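Local coordinates for acyl-CoA thioesterase II (Mycobacterium avium subsp. paratuberculosis, PDB 4R9Z), which probably hydrolyses fatty acyl-CoA thioesters to free fatty acids and coenzyme A, and has a double hot-dog fold, at residues A192-Y197 / A230-W235. Residues are numbered along the deposited sequence; the frame is centred on the assembly and turned at random.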
loop_
_atom_site.group_PDB
_atom_site.type_symbol
_atom_site.label_atom_id
_atom_site.label_comp_id
_atom_site.label_asym_id
_atom_site.label_seq_id
_atom_site.Cartn_x
_atom_site.Cartn_y
_atom_site.Cartn_z
ATOM N N ALA B 192 -4.629 1.900 17.144
ATOM C CA ALA B 192 -4.122 1.755 15.789
ATOM C C ALA B 192 -5.259 1.759 14.770
ATOM O O ALA B 192 -5.156 2.393 13.719
ATOM C CB ALA B 192 -3.308 0.489 15.666
ATOM N N SER B 193 -6.353 1.073 15.088
ATOM C CA SER B 193 -7.484 1.021 14.170
ATOM C C SER B 193 -8.156 2.384 14.070
ATOM O O SER B 193 -8.681 2.745 13.019
ATOM C CB SER B 193 -8.507 -0.027 14.610
ATOM O OG SER B 193 -9.091 0.320 15.853
ATOM N N LEU B 194 -8.106 3.155 15.151
ATOM C CA LEU B 194 -8.707 4.481 15.155
ATOM C C LEU B 194 -7.856 5.441 14.346
ATOM O O LEU B 194 -8.372 6.323 13.661
ATOM C CB LEU B 194 -8.875 5.004 16.578
ATOM C CG LEU B 194 -10.027 4.399 17.373
ATOM C CD1 LEU B 194 -9.875 4.739 18.845
ATOM C CD2 LEU B 194 -11.350 4.911 16.830
ATOM N N VAL B 195 -6.544 5.261 14.434
ATOM C CA VAL B 195 -5.626 5.985 13.577
ATOM C C VAL B 195 -5.943 5.682 12.115
ATOM O O VAL B 195 -6.148 6.593 11.316
ATOM C CB VAL B 195 -4.174 5.624 13.876
ATOM C CG1 VAL B 195 -3.275 6.100 12.750
ATOM C CG2 VAL B 195 -3.756 6.239 15.195
ATOM N N ALA B 196 -5.995 4.399 11.776
ATOM C CA ALA B 196 -6.352 3.983 10.425
ATOM C C ALA B 196 -7.722 4.519 10.022
ATOM O O ALA B 196 -7.896 5.007 8.907
ATOM C CB ALA B 196 -6.319 2.468 10.311
ATOM N N TYR B 197 -8.684 4.417 10.936
ATOM C CA TYR B 197 -10.045 4.922 10.734
ATOM C C TYR B 197 -10.033 6.378 10.261
ATOM O O TYR B 197 -10.617 6.714 9.233
ATOM C CB TYR B 197 -10.845 4.791 12.036
ATOM C CG TYR B 197 -12.357 4.851 11.914
ATOM C CD1 TYR B 197 -12.981 5.716 11.024
ATOM C CD2 TYR B 197 -13.162 4.042 12.711
ATOM C CE1 TYR B 197 -14.359 5.771 10.923
ATOM C CE2 TYR B 197 -14.543 4.089 12.619
ATOM C CZ TYR B 197 -15.136 4.957 11.725
ATOM O OH TYR B 197 -16.508 5.005 11.628
ATOM N N ALA B 230 0.431 5.689 18.762
ATOM C CA ALA B 230 -0.294 6.951 18.796
ATOM C C ALA B 230 -0.713 7.356 20.201
ATOM O O ALA B 230 -1.147 6.523 20.999
ATOM C CB ALA B 230 -1.514 6.878 17.897
ATOM N N VAL B 231 -0.602 8.651 20.485
ATOM C CA VAL B 231 -1.060 9.200 21.754
ATOM C C VAL B 231 -2.341 9.984 21.519
ATOM O O VAL B 231 -2.300 11.134 21.084
ATOM C CB VAL B 231 -0.011 10.121 22.389
ATOM C CG1 VAL B 231 -0.562 10.735 23.656
ATOM C CG2 VAL B 231 1.266 9.349 22.688
ATOM N N LEU B 232 -3.479 9.362 21.809
ATOM C CA LEU B 232 -4.773 9.975 21.528
ATOM C C LEU B 232 -5.288 10.828 22.680
ATOM O O LEU B 232 -6.448 11.236 22.682
ATOM C CB LEU B 232 -5.812 8.901 21.203
ATOM C CG LEU B 232 -5.569 7.996 19.996
ATOM C CD1 LEU B 232 -6.694 6.984 19.890
ATOM C CD2 LEU B 232 -5.468 8.818 18.720
ATOM N N SER B 233 -4.427 11.100 23.654
ATOM C CA SER B 233 -4.809 11.921 24.796
ATOM C C SER B 233 -4.422 13.368 24.542
ATOM O O SER B 233 -4.527 14.218 25.424
ATOM C CB SER B 233 -4.142 11.416 26.075
ATOM O OG SER B 233 -2.736 11.356 25.915
ATOM N N ASP B 234 -3.986 13.638 23.317
ATOM C CA ASP B 234 -3.575 14.971 22.914
ATOM C C ASP B 234 -3.770 15.085 21.402
ATOM O O ASP B 234 -4.184 14.121 20.760
ATOM C CB ASP B 234 -2.120 15.227 23.311
ATOM C CG ASP B 234 -1.795 16.704 23.424
ATOM O OD1 ASP B 234 -2.650 17.540 23.058
ATOM O OD2 ASP B 234 -0.675 17.026 23.875
ATOM N N TRP B 235 -3.508 16.260 20.838
ATOM C CA TRP B 235 -3.723 16.471 19.407
ATOM C C TRP B 235 -2.715 15.709 18.549
ATOM O O TRP B 235 -1.591 15.433 18.982
ATOM C CB TRP B 235 -3.663 17.962 19.066
ATOM C CG TRP B 235 -4.790 18.751 19.647
ATOM C CD1 TRP B 235 -4.841 19.315 20.890
ATOM C CD2 TRP B 235 -6.036 19.063 19.013
ATOM N NE1 TRP B 235 -6.041 19.962 21.067
ATOM C CE2 TRP B 235 -6.792 19.822 19.931
ATOM C CE3 TRP B 235 -6.585 18.775 17.762
ATOM C CZ2 TRP B 235 -8.068 20.295 19.635
ATOM C CZ3 TRP B 235 -7.855 19.245 17.470
ATOM C CH2 TRP B 235 -8.581 19.997 18.404
#
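Two leucines reach each other because both turn CG anti to their own carbonyl carbon, Leu-194 at chi1 -76° and Leu-232 at chi1 -61°, with CD1 extended beyond it, so that the two methyls meet between helix and loop. The two side chains cross at a slant, and CD1 of Leu-194 lies 4.0 Å from CD1 of Leu-232. One residue further along the helix, Val-195 sets CG2 anti to its carbonyl carbon, beside the backbone N (chi1 165° for CG1), and this methyl comes within 3.6 Å of CB of Ala-230. The pair of contacts thus illustrates how a helix engages an irregular chain, with neighbouring helix positions matched to loop residues two apart. Helix 188-201 lies here beside the connection between strands 218-226 and 236-246, which contains 230-235. Leu-232 also touches Trp-178 and Pro-180 of strand 176-180, while Leu-194 rests on Trp-158 and on Leu-15 of helix 8-15, tying the contact into a wider apolar cluster. Since every touching group is a methyl, the small interface between the two segments probably rests on close fit and the exclusion of water; neither a hydrogen bond nor a charge pair between them adds direction.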